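Local coordinates for protein putative cytochrome P450 154A1 (Streptomyces coelicolor, PDB 1ODO) that binds a haem group within the cytochrome P450 fold and holds 4-phenyl-1H-imidazole on the haem iron, at residues S56-D61 with F88-G92; R63-P67 with L294-V298. One frame throughout, in Å; residues are numbered along the deposited sequence.

Contact 1: residues S56-D61 with F88-G92. With PIM (4-phenyl-1H-imidazole), chain C; HEM (protoporphyrin IX containing Fe), chain B.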
ATOM      1  N   SER A  56      19.997  -2.172  12.980  1.00 14.86           N
ATOM      2  CA  SER A  56      19.785  -1.179  14.016  1.00 17.86           C
ATOM      3  C   SER A  56      20.299   0.171  13.519  1.00 16.77           C
ATOM      4  O   SER A  56      19.965   1.216  14.076  1.00 18.89           O
ATOM      5  CB  SER A  56      20.545  -1.578  15.283  1.00 19.41           C
ATOM      6  OG  SER A  56      20.364  -0.613  16.302  1.00 24.13           O
ATOM      7  N   ASP A  57      21.109   0.142  12.464  1.00 15.25           N
ATOM      8  CA  ASP A  57      21.673   1.366  11.898  1.00 15.56           C
ATOM      9  C   ASP A  57      20.810   2.094  10.872  1.00 14.33           C
ATOM     10  O   ASP A  57      21.253   3.062  10.262  1.00 13.22           O
ATOM     11  CB  ASP A  57      23.043   1.074  11.287  1.00 17.78           C
ATOM     12  CG  ASP A  57      24.016   0.506  12.298  1.00 21.02           C
ATOM     13  OD1 ASP A  57      24.054   1.020  13.435  1.00 24.00           O
ATOM     14  OD2 ASP A  57      24.744  -0.447  11.953  1.00 25.45           O
ATOM     15  N   VAL A  58      19.581   1.626  10.684  1.00 14.27           N
ATOM     16  CA  VAL A  58      18.660   2.241   9.735  1.00 12.72           C
ATOM     17  C   VAL A  58      17.402   2.593  10.520  1.00 13.23           C
ATOM     18  O   VAL A  58      16.938   1.803  11.348  1.00 12.85           O
ATOM     19  CB  VAL A  58      18.333   1.276   8.583  1.00 13.13           C
ATOM     20  CG1 VAL A  58      17.270   1.875   7.682  1.00 13.34           C
ATOM     21  CG2 VAL A  58      19.607   0.994   7.783  1.00 13.05           C
ATOM     22  N   SER A  59      16.850   3.774  10.258  1.00 13.58           N
ATOM     23  CA  SER A  59      15.651   4.226  10.963  1.00 12.52           C
ATOM     24  C   SER A  59      14.604   4.949  10.121  1.00 13.39           C
ATOM     25  O   SER A  59      14.909   5.496   9.060  1.00 12.92           O
ATOM     26  CB  SER A  59      16.088   5.157  12.099  1.00 13.41           C
ATOM     27  OG  SER A  59      15.005   5.902  12.630  1.00 12.67           O
ATOM     28  N   LYS A  60      13.369   4.951  10.622  1.00 13.67           N
ATOM     29  CA  LYS A  60      12.253   5.610   9.954  1.00 13.36           C
ATOM     30  C   LYS A  60      11.899   6.868  10.750  1.00 14.48           C
ATOM     31  O   LYS A  60      10.967   7.591  10.399  1.00 13.28           O
ATOM     32  CB  LYS A  60      11.015   4.704   9.904  1.00 14.04           C
ATOM     33  CG  LYS A  60      11.168   3.438   9.068  1.00 12.60           C
ATOM     34  CD  LYS A  60       9.807   2.944   8.582  1.00 12.66           C
ATOM     35  CE  LYS A  60       9.232   3.896   7.532  1.00 12.37           C
ATOM     36  NZ  LYS A  60       7.777   3.700   7.295  1.00 13.95           N
ATOM     37  N   ASP A  61      12.638   7.115  11.834  1.00 13.53           N
ATOM     38  CA  ASP A  61      12.397   8.283  12.685  1.00 13.97           C
ATOM     39  C   ASP A  61      13.198   9.485  12.189  1.00 13.77           C
ATOM     40  O   ASP A  61      14.353   9.675  12.579  1.00 12.13           O
ATOM     41  CB  ASP A  61      12.788   7.958  14.134  1.00 14.79           C
ATOM     42  CG  ASP A  61      12.356   9.037  15.119  1.00 16.99           C
ATOM     43  OD1 ASP A  61      12.148  10.195  14.701  1.00 16.10           O
ATOM     44  OD2 ASP A  61      12.241   8.727  16.322  1.00 18.76           O
ATOM     45  N   PHE A  88       4.681   4.193  11.882  1.00 13.31           N
ATOM     46  CA  PHE A  88       5.293   4.353  10.561  1.00 13.11           C
ATOM     47  C   PHE A  88       6.571   5.198  10.584  1.00 13.21           C
ATOM     48  O   PHE A  88       7.392   5.119   9.669  1.00 14.43           O
ATOM     49  CB  PHE A  88       4.271   4.983   9.600  1.00 14.65           C
ATOM     50  CG  PHE A  88       4.642   4.879   8.141  1.00 13.07           C
ATOM     51  CD1 PHE A  88       4.517   3.672   7.460  1.00 12.79           C
ATOM     52  CD2 PHE A  88       5.093   5.997   7.443  1.00 12.11           C
ATOM     53  CE1 PHE A  88       4.833   3.580   6.103  1.00 11.81           C
ATOM     54  CE2 PHE A  88       5.413   5.917   6.087  1.00  9.62           C
ATOM     55  CZ  PHE A  88       5.281   4.707   5.416  1.00 11.25           C
ATOM     56  N   THR A  89       6.735   6.013  11.621  1.00 12.87           N
ATOM     57  CA  THR A  89       7.917   6.868  11.739  1.00 11.82           C
ATOM     58  C   THR A  89       8.618   6.672  13.076  1.00 13.19           C
ATOM     59  O   THR A  89       9.366   7.541  13.529  1.00 12.76           O
ATOM     60  CB  THR A  89       7.540   8.353  11.618  1.00 14.33           C
ATOM     61  OG1 THR A  89       6.557   8.675  12.611  1.00 13.75           O
ATOM     62  CG2 THR A  89       6.979   8.649  10.230  1.00 11.54           C
ATOM     63  N   ALA A  90       8.377   5.527  13.703  1.00 12.65           N
ATOM     64  CA  ALA A  90       8.985   5.224  14.991  1.00 13.40           C
ATOM     65  C   ALA A  90      10.192   4.296  14.853  1.00 13.62           C
ATOM     66  O   ALA A  90      10.290   3.524  13.899  1.00 13.14           O
ATOM     67  CB  ALA A  90       7.945   4.602  15.911  1.00 10.67           C
ATOM     68  N   TYR A  91      11.099   4.380  15.820  1.00 12.46           N
ATOM     69  CA  TYR A  91      12.312   3.571  15.842  1.00 14.44           C
ATOM     70  C   TYR A  91      12.471   2.797  17.156  1.00 14.03           C
ATOM     71  O   TYR A  91      12.116   3.292  18.226  1.00 15.57           O
ATOM     72  CB  TYR A  91      13.530   4.486  15.658  1.00 14.81           C
ATOM     73  CG  TYR A  91      14.865   3.800  15.818  1.00 18.02           C
ATOM     74  CD1 TYR A  91      15.472   3.150  14.742  1.00 19.29           C
ATOM     75  CD2 TYR A  91      15.515   3.779  17.054  1.00 20.34           C
ATOM     76  CE1 TYR A  91      16.695   2.494  14.890  1.00 20.51           C
ATOM     77  CE2 TYR A  91      16.738   3.124  17.215  1.00 21.47           C
ATOM     78  CZ  TYR A  91      17.321   2.485  16.128  1.00 23.18           C
ATOM     79  OH  TYR A  91      18.524   1.828  16.278  1.00 23.50           O
ATOM     80  N   GLY A  92      13.020   1.588  17.060  1.00 14.76           N
ATOM     81  CA  GLY A  92      13.241   0.747  18.228  1.00 14.37           C
ATOM     82  C   GLY A  92      12.076   0.545  19.177  1.00 13.01           C
ATOM     83  O   GLY A  92      10.947   0.330  18.740  1.00 12.12           O
TER
HETATM   84  N1  PIM C1408      -0.827   2.064   3.076  1.00 12.63           N
HETATM   85  C2  PIM C1408      -0.842   0.679   3.129  1.00 12.66           C
HETATM   86  N3  PIM C1408      -0.115   0.317   4.062  1.00 14.45           N
HETATM   87  C4  PIM C1408       0.413   1.364   4.672  1.00 13.52           C
HETATM   88  C5  PIM C1408      -0.021   2.476   4.070  1.00 11.80           C
HETATM   89  C6  PIM C1408       0.262   3.925   4.359  1.00 12.74           C
HETATM   90  C7  PIM C1408      -0.737   4.895   4.016  1.00 13.84           C
HETATM   91  C8  PIM C1408      -0.471   6.290   4.292  1.00 15.35           C
HETATM   92  C9  PIM C1408       0.763   6.644   4.890  1.00 13.51           C
HETATM   93  C10 PIM C1408       1.746   5.675   5.227  1.00 14.94           C
HETATM   94  C11 PIM C1408       1.453   4.308   4.941  1.00 12.69           C
HETATM   95  CHA HEM B1407       3.130  -0.628   6.374  1.00 13.23           C
HETATM   96  CHB HEM B1407      -1.493  -1.240   7.576  1.00 10.62           C
HETATM   97  CHC HEM B1407      -2.423  -2.951   3.157  1.00 11.97           C
HETATM   98  CHD HEM B1407       2.187  -2.311   1.968  1.00 10.84           C
HETATM   99  C1A HEM B1407       1.971  -0.651   7.111  1.00 11.83           C
HETATM  100  C2A HEM B1407       1.822  -0.222   8.498  1.00 12.21           C
HETATM  101  C3A HEM B1407       0.535  -0.386   8.832  1.00 12.56           C
HETATM  102  C4A HEM B1407      -0.162  -0.928   7.673  1.00 11.45           C
HETATM  103  CMA HEM B1407      -0.137  -0.070  10.180  1.00 12.77           C
HETATM  104  CAA HEM B1407       2.975   0.320   9.370  1.00 11.43           C
HETATM  105  CBA HEM B1407       3.771  -0.836  10.003  1.00 13.19           C
HETATM  106  CGA HEM B1407       4.951  -0.420  10.880  1.00 12.61           C
HETATM  107  O1A HEM B1407       5.594   0.619  10.495  1.00 11.97           O
HETATM  108  O2A HEM B1407       5.208  -1.099  11.873  1.00 13.65           O
HETATM  109  C1B HEM B1407      -2.153  -1.748   6.488  1.00 10.88           C
HETATM  110  C2B HEM B1407      -3.574  -2.046   6.457  1.00 12.30           C
HETATM  111  C3B HEM B1407      -3.844  -2.531   5.212  1.00 12.00           C
HETATM  112  C4B HEM B1407      -2.604  -2.535   4.469  1.00 10.76           C
HETATM  113  CMB HEM B1407      -4.543  -1.831   7.639  1.00 12.41           C
HETATM  114  CAB HEM B1407      -5.190  -3.001   4.626  1.00 11.92           C
HETATM  115  CBB HEM B1407      -5.774  -4.253   5.302  1.00 17.57           C
HETATM  116  C1C HEM B1407      -1.231  -2.932   2.448  1.00 10.22           C
HETATM  117  C2C HEM B1407      -1.096  -3.374   1.051  1.00 10.85           C
HETATM  118  C3C HEM B1407       0.200  -3.190   0.712  1.00  9.99           C
HETATM  119  C4C HEM B1407       0.864  -2.649   1.881  1.00 10.72           C
HETATM  120  CMC HEM B1407      -2.286  -3.924   0.205  1.00  8.45           C
HETATM  121  CAC HEM B1407       0.951  -3.453  -0.620  1.00 10.21           C
HETATM  122  CBC HEM B1407       0.707  -4.805  -1.300  1.00  9.07           C
HETATM  123  C1D HEM B1407       2.855  -1.796   3.045  1.00 12.34           C
HETATM  124  C2D HEM B1407       4.254  -1.440   3.077  1.00 12.80           C
HETATM  125  C3D HEM B1407       4.522  -0.956   4.313  1.00 12.54           C
HETATM  126  C4D HEM B1407       3.287  -1.024   5.061  1.00 13.26           C
HETATM  127  CMD HEM B1407       5.221  -1.587   1.885  1.00 12.79           C
HETATM  128  CAD HEM B1407       5.875  -0.414   4.799  1.00 16.04           C
HETATM  129  CBD HEM B1407       7.016  -1.415   5.012  1.00 17.12           C
HETATM  130  CGD HEM B1407       8.232  -0.610   5.421  1.00 16.08           C
HETATM  131  O1D HEM B1407       9.169  -0.501   4.620  1.00 14.98           O
HETATM  132  O2D HEM B1407       8.184  -0.062   6.546  1.00 17.29           O
HETATM  133  NA  HEM B1407       0.752  -1.081   6.643  1.00 11.11           N
HETATM  134  NB  HEM B1407      -1.581  -2.049   5.256  1.00 10.62           N
HETATM  135  NC  HEM B1407      -0.020  -2.502   2.930  1.00 10.01           N
HETATM  136  ND  HEM B1407       2.261  -1.530   4.275  1.00 11.20           N
HETATM  137 FE   HEM B1407       0.371  -1.801   4.775  1.00 11.03          FE
HETATM  138  O   HOH W   1      12.613   2.861  12.528  1.00 17.48           O
HETATM  139  O   HOH W   2      10.844   6.660  17.557  1.00 13.23           O
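The ammonium of Lys-60 is gripped twice by Phe-88: NZ donates to the backbone O of Phe-88 at 2.8 Å, reaching a lone pair in the carbonyl plane, and sits over the phenyl face in a cation-pi contact, 3.1 Å from the ring centroid and only 8° off the normal. In the P450 fold this joins strand 58-59, an outer strand of the large mixed sheet, to the loop that leads into helix 92-100. A bend at chi3 (70°) of Lys-60 turns its chain so that NZ comes in above the ring centre, while the phenyl ring of 4-phenyl-1H-imidazole covers the opposite face, with Phe-88 CE1 3.6 Å from ligand C11. The aromatic ring is thus sandwiched between cation and ligand. The positive charge probably also feels the haem propionate, although NZ lies 3.9 Å from O2D of the haem.

Further along, two waters bridge the segments: one, from backbone to backbone, accepts from Lys-60 N and donates to the O of Ala-90; the other, from a backbone N-H to a carboxylate, accepts from Tyr-91 N and donates to OD2 of Asp-61, whose OD1 caps the N of Ala-64 at the start of helix 62-65. At the far end, the Tyr-91 ring lies beside CB of Ser-59, and its OH donates to Ser-56 O at 2.7 Å, in the carbonyl plane.

Contact 2: residues R63-P67 with L294-V298. With HEM (protoporphyrin IX containing Fe), chain B.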
ATOM      1  N   ARG A  63      12.674  12.726  12.762  1.00 17.91           N
ATOM      2  CA  ARG A  63      12.897  13.682  13.833  1.00 21.37           C
ATOM      3  C   ARG A  63      14.207  13.391  14.563  1.00 20.52           C
ATOM      4  O   ARG A  63      14.981  14.299  14.857  1.00 21.46           O
ATOM      5  CB  ARG A  63      11.721  13.618  14.806  1.00 24.80           C
ATOM      6  CG  ARG A  63      11.653  14.746  15.807  1.00 32.58           C
ATOM      7  CD  ARG A  63      10.262  14.829  16.440  1.00 35.96           C
ATOM      8  NE  ARG A  63       9.223  15.191  15.474  1.00 38.13           N
ATOM      9  CZ  ARG A  63       8.599  14.333  14.671  1.00 38.92           C
ATOM     10  NH1 ARG A  63       8.897  13.044  14.708  1.00 41.73           N
ATOM     11  NH2 ARG A  63       7.671  14.770  13.827  1.00 38.60           N
ATOM     12  N   ALA A  64      14.466  12.118  14.830  1.00 18.91           N
ATOM     13  CA  ALA A  64      15.683  11.741  15.529  1.00 18.26           C
ATOM     14  C   ALA A  64      16.901  11.445  14.660  1.00 18.79           C
ATOM     15  O   ALA A  64      18.032  11.740  15.059  1.00 17.00           O
ATOM     16  CB  ALA A  64      15.400  10.532  16.422  1.00 19.35           C
ATOM     17  N   HIS A  65      16.684  10.894  13.468  1.00 16.36           N
ATOM     18  CA  HIS A  65      17.809  10.561  12.605  1.00 15.69           C
ATOM     19  C   HIS A  65      18.017  11.243  11.251  1.00 15.09           C
ATOM     20  O   HIS A  65      18.920  10.855  10.506  1.00 15.46           O
ATOM     21  CB  HIS A  65      17.815   9.040  12.419  1.00 14.41           C
ATOM     22  CG  HIS A  65      17.782   8.280  13.711  1.00 16.00           C
ATOM     23  ND1 HIS A  65      18.773   8.385  14.664  1.00 18.98           N
ATOM     24  CD2 HIS A  65      16.869   7.417  14.213  1.00 14.02           C
ATOM     25  CE1 HIS A  65      18.473   7.616  15.696  1.00 14.95           C
ATOM     26  NE2 HIS A  65      17.321   7.018  15.448  1.00 20.21           N
ATOM     27  N   TRP A  66      17.206  12.242  10.917  1.00 14.96           N
ATOM     28  CA  TRP A  66      17.369  12.932   9.636  1.00 14.54           C
ATOM     29  C   TRP A  66      17.624  14.417   9.912  1.00 15.04           C
ATOM     30  O   TRP A  66      16.695  15.181  10.161  1.00 13.99           O
ATOM     31  CB  TRP A  66      16.122  12.764   8.760  1.00 13.55           C
ATOM     32  CG  TRP A  66      16.307  13.251   7.341  1.00 13.71           C
ATOM     33  CD1 TRP A  66      17.494  13.433   6.683  1.00 13.09           C
ATOM     34  CD2 TRP A  66      15.274  13.523   6.384  1.00 14.12           C
ATOM     35  NE1 TRP A  66      17.263  13.795   5.378  1.00 13.84           N
ATOM     36  CE2 TRP A  66      15.910  13.856   5.167  1.00 14.49           C
ATOM     37  CE3 TRP A  66      13.874  13.512   6.435  1.00 13.63           C
ATOM     38  CZ2 TRP A  66      15.193  14.176   4.009  1.00 15.51           C
ATOM     39  CZ3 TRP A  66      13.159  13.830   5.283  1.00 15.67           C
ATOM     40  CH2 TRP A  66      13.822  14.157   4.084  1.00 15.93           C
ATOM     41  N   PRO A  67      18.898  14.835   9.877  1.00 16.00           N
ATOM     42  CA  PRO A  67      19.290  16.227  10.130  1.00 16.54           C
ATOM     43  C   PRO A  67      18.561  17.265   9.281  1.00 16.24           C
ATOM     44  O   PRO A  67      18.303  18.381   9.740  1.00 16.77           O
ATOM     45  CB  PRO A  67      20.794  16.212   9.862  1.00 17.59           C
ATOM     46  CG  PRO A  67      21.186  14.831  10.296  1.00 18.65           C
ATOM     47  CD  PRO A  67      20.089  13.987   9.678  1.00 17.37           C
ATOM     48  N   LEU A 294      10.225   6.929   4.202  1.00 13.28           N
ATOM     49  CA  LEU A 294      11.628   7.095   3.857  1.00 12.20           C
ATOM     50  C   LEU A 294      12.398   6.587   5.080  1.00 12.68           C
ATOM     51  O   LEU A 294      11.840   6.503   6.176  1.00 11.46           O
ATOM     52  CB  LEU A 294      11.925   8.581   3.626  1.00 13.63           C
ATOM     53  CG  LEU A 294      13.212   8.999   2.913  1.00 14.66           C
ATOM     54  CD1 LEU A 294      13.234   8.410   1.506  1.00 12.06           C
ATOM     55  CD2 LEU A 294      13.280  10.532   2.852  1.00 14.01           C
ATOM     56  N   ARG A 295      13.663   6.227   4.893  1.00 11.08           N
ATOM     57  CA  ARG A 295      14.481   5.738   5.995  1.00 10.84           C
ATOM     58  C   ARG A 295      15.774   6.539   6.027  1.00 11.51           C
ATOM     59  O   ARG A 295      16.108   7.207   5.051  1.00 12.57           O
ATOM     60  CB  ARG A 295      14.772   4.245   5.833  1.00 10.20           C
ATOM     61  CG  ARG A 295      13.619   3.359   6.298  1.00  8.74           C
ATOM     62  CD  ARG A 295      13.946   1.883   6.110  1.00 11.93           C
ATOM     63  NE  ARG A 295      13.010   1.007   6.812  1.00 11.81           N
ATOM     64  CZ  ARG A 295      11.777   0.719   6.398  1.00 12.11           C
ATOM     65  NH1 ARG A 295      11.300   1.234   5.271  1.00  8.89           N
ATOM     66  NH2 ARG A 295      11.021  -0.098   7.118  1.00 12.17           N
ATOM     67  N   TYR A 296      16.494   6.477   7.140  1.00 11.23           N
ATOM     68  CA  TYR A 296      17.744   7.219   7.272  1.00 11.11           C
ATOM     69  C   TYR A 296      18.839   6.392   7.924  1.00 10.26           C
ATOM     70  O   TYR A 296      18.569   5.524   8.749  1.00 11.76           O
ATOM     71  CB  TYR A 296      17.498   8.491   8.091  1.00 10.93           C
ATOM     72  CG  TYR A 296      16.127   9.062   7.830  1.00  9.03           C
ATOM     73  CD1 TYR A 296      15.041   8.710   8.633  1.00 11.05           C
ATOM     74  CD2 TYR A 296      15.884   9.834   6.694  1.00 10.43           C
ATOM     75  CE1 TYR A 296      13.742   9.104   8.303  1.00 11.35           C
ATOM     76  CE2 TYR A 296      14.597  10.229   6.354  1.00 10.90           C
ATOM     77  CZ  TYR A 296      13.531   9.859   7.155  1.00 11.77           C
ATOM     78  OH  TYR A 296      12.253  10.208   6.780  1.00 11.71           O
ATOM     79  N   ALA A 297      20.080   6.667   7.545  1.00 11.62           N
ATOM     80  CA  ALA A 297      21.212   5.947   8.103  1.00 10.98           C
ATOM     81  C   ALA A 297      21.561   6.554   9.457  1.00 12.14           C
ATOM     82  O   ALA A 297      21.838   7.750   9.559  1.00 12.95           O
ATOM     83  CB  ALA A 297      22.407   6.038   7.160  1.00 12.93           C
ATOM     84  N   VAL A 298      21.532   5.730  10.498  1.00 12.35           N
ATOM     85  CA  VAL A 298      21.850   6.193  11.845  1.00 13.27           C
ATOM     86  C   VAL A 298      23.359   6.391  11.952  1.00 14.99           C
ATOM     87  O   VAL A 298      23.842   7.197  12.752  1.00 15.23           O
ATOM     88  CB  VAL A 298      21.384   5.169  12.897  1.00 14.55           C
ATOM     89  CG1 VAL A 298      21.713   5.669  14.297  1.00 13.76           C
ATOM     90  CG2 VAL A 298      19.884   4.930  12.747  1.00 12.91           C
TER
HETATM   91  CHA HEM B1407       3.130  -0.628   6.374  1.00 13.23           C
HETATM   92  CHB HEM B1407      -1.493  -1.240   7.576  1.00 10.62           C
HETATM   93  CHC HEM B1407      -2.423  -2.951   3.157  1.00 11.97           C
HETATM   94  CHD HEM B1407       2.187  -2.311   1.968  1.00 10.84           C
HETATM   95  C1A HEM B1407       1.971  -0.651   7.111  1.00 11.83           C
HETATM   96  C2A HEM B1407       1.822  -0.222   8.498  1.00 12.21           C
HETATM   97  C3A HEM B1407       0.535  -0.386   8.832  1.00 12.56           C
HETATM   98  C4A HEM B1407      -0.162  -0.928   7.673  1.00 11.45           C
HETATM   99  CMA HEM B1407      -0.137  -0.070  10.180  1.00 12.77           C
HETATM  100  CAA HEM B1407       2.975   0.320   9.370  1.00 11.43           C
HETATM  101  CBA HEM B1407       3.771  -0.836  10.003  1.00 13.19           C
HETATM  102  CGA HEM B1407       4.951  -0.420  10.880  1.00 12.61           C
HETATM  103  O1A HEM B1407       5.594   0.619  10.495  1.00 11.97           O
HETATM  104  O2A HEM B1407       5.208  -1.099  11.873  1.00 13.65           O
HETATM  105  C1B HEM B1407      -2.153  -1.748   6.488  1.00 10.88           C
HETATM  106  C2B HEM B1407      -3.574  -2.046   6.457  1.00 12.30           C
HETATM  107  C3B HEM B1407      -3.844  -2.531   5.212  1.00 12.00           C
HETATM  108  C4B HEM B1407      -2.604  -2.535   4.469  1.00 10.76           C
HETATM  109  CMB HEM B1407      -4.543  -1.831   7.639  1.00 12.41           C
HETATM  110  CAB HEM B1407      -5.190  -3.001   4.626  1.00 11.92           C
HETATM  111  CBB HEM B1407      -5.774  -4.253   5.302  1.00 17.57           C
HETATM  112  C1C HEM B1407      -1.231  -2.932   2.448  1.00 10.22           C
HETATM  113  C2C HEM B1407      -1.096  -3.374   1.051  1.00 10.85           C
HETATM  114  C3C HEM B1407       0.200  -3.190   0.712  1.00  9.99           C
HETATM  115  C4C HEM B1407       0.864  -2.649   1.881  1.00 10.72           C
HETATM  116  CMC HEM B1407      -2.286  -3.924   0.205  1.00  8.45           C
HETATM  117  CAC HEM B1407       0.951  -3.453  -0.620  1.00 10.21           C
HETATM  118  CBC HEM B1407       0.707  -4.805  -1.300  1.00  9.07           C
HETATM  119  C1D HEM B1407       2.855  -1.796   3.045  1.00 12.34           C
HETATM  120  C2D HEM B1407       4.254  -1.440   3.077  1.00 12.80           C
HETATM  121  C3D HEM B1407       4.522  -0.956   4.313  1.00 12.54           C
HETATM  122  C4D HEM B1407       3.287  -1.024   5.061  1.00 13.26           C
HETATM  123  CMD HEM B1407       5.221  -1.587   1.885  1.00 12.79           C
HETATM  124  CAD HEM B1407       5.875  -0.414   4.799  1.00 16.04           C
HETATM  125  CBD HEM B1407       7.016  -1.415   5.012  1.00 17.12           C
HETATM  126  CGD HEM B1407       8.232  -0.610   5.421  1.00 16.08           C
HETATM  127  O1D HEM B1407       9.169  -0.501   4.620  1.00 14.98           O
HETATM  128  O2D HEM B1407       8.184  -0.062   6.546  1.00 17.29           O
HETATM  129  NA  HEM B1407       0.752  -1.081   6.643  1.00 11.11           N
HETATM  130  NB  HEM B1407      -1.581  -2.049   5.256  1.00 10.62           N
HETATM  131  NC  HEM B1407      -0.020  -2.502   2.930  1.00 10.01           N
HETATM  132  ND  HEM B1407       2.261  -1.530   4.275  1.00 11.20           N
HETATM  133 FE   HEM B1407       0.371  -1.801   4.775  1.00 11.03          FE
HETATM  134  O   HOH W   3      21.254   9.847  11.385  1.00 15.02           O
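Trp-66 lays itself against Tyr-296 from its first side-chain atom onward: CB sits over the phenol face as a CH-pi partner, 3.8 Å from the Tyr-296 ring centroid and 18° off the normal. CG follows over the phenol rim, near Tyr-296 CD2. Beyond it, CD2 and CE3 of the indole close on Tyr-296 CE2, CE3 at 3.4 Å, and CZ3 comes near the phenol oxygen. With CG anti to the backbone N (chi1 -170°), the indole runs along the strand, and its far corner, CH2, meets the CD2 methyl of Leu-294 at 3.9 Å. That methyl lies over the same indole face as the phenol. The planes of the five-membered ring and the phenol differ by 18°, an offset pair whose rings barely overlap.

The contact brings the end of helix 62-65 onto strand 292-297, an inner strand of the mixed sheet of the P450 fold, with Trp-66 the first residue to leave the helix. One residue earlier, the His-65 imidazole is held between two methyls: Val-298 CG2 lies over one face, 4.0 Å from the centroid, and Ala-64 CB over the other. A water donates to His-65 O at 2.7 Å and to the O of Ala-297, tying the two backbones. Between Leu-294 and Tyr-296, Arg-295 points its chain to the haem instead, its NH1 donating to propionate O1D at 2.8 Å and its NH2 to O2D at 2.9 Å.

Contacts 1 and 2 show how an edge strand and its inner neighbour can serve both a helix and a cofactor. Their centres lie 8 Å apart, and strands 58-59 and 292-297 pair directly: Ser-59 O is 2.7 Å from Tyr-296 N and Asp-57 O is 2.7 Å from Val-298 N, both probable hydrogen bonds. Tyr-91 of contact 1 meets the His-65 ring of contact 2 edge-to-face, on the side away from the haem. Toward the haem, Lys-60 and Arg-295 converge on the same propionate, and their side chains touch. Phe-88 reaches the 4-phenyl-1H-imidazole itself, whereas the Leu-294 side chain stays about 11 Å from that ligand.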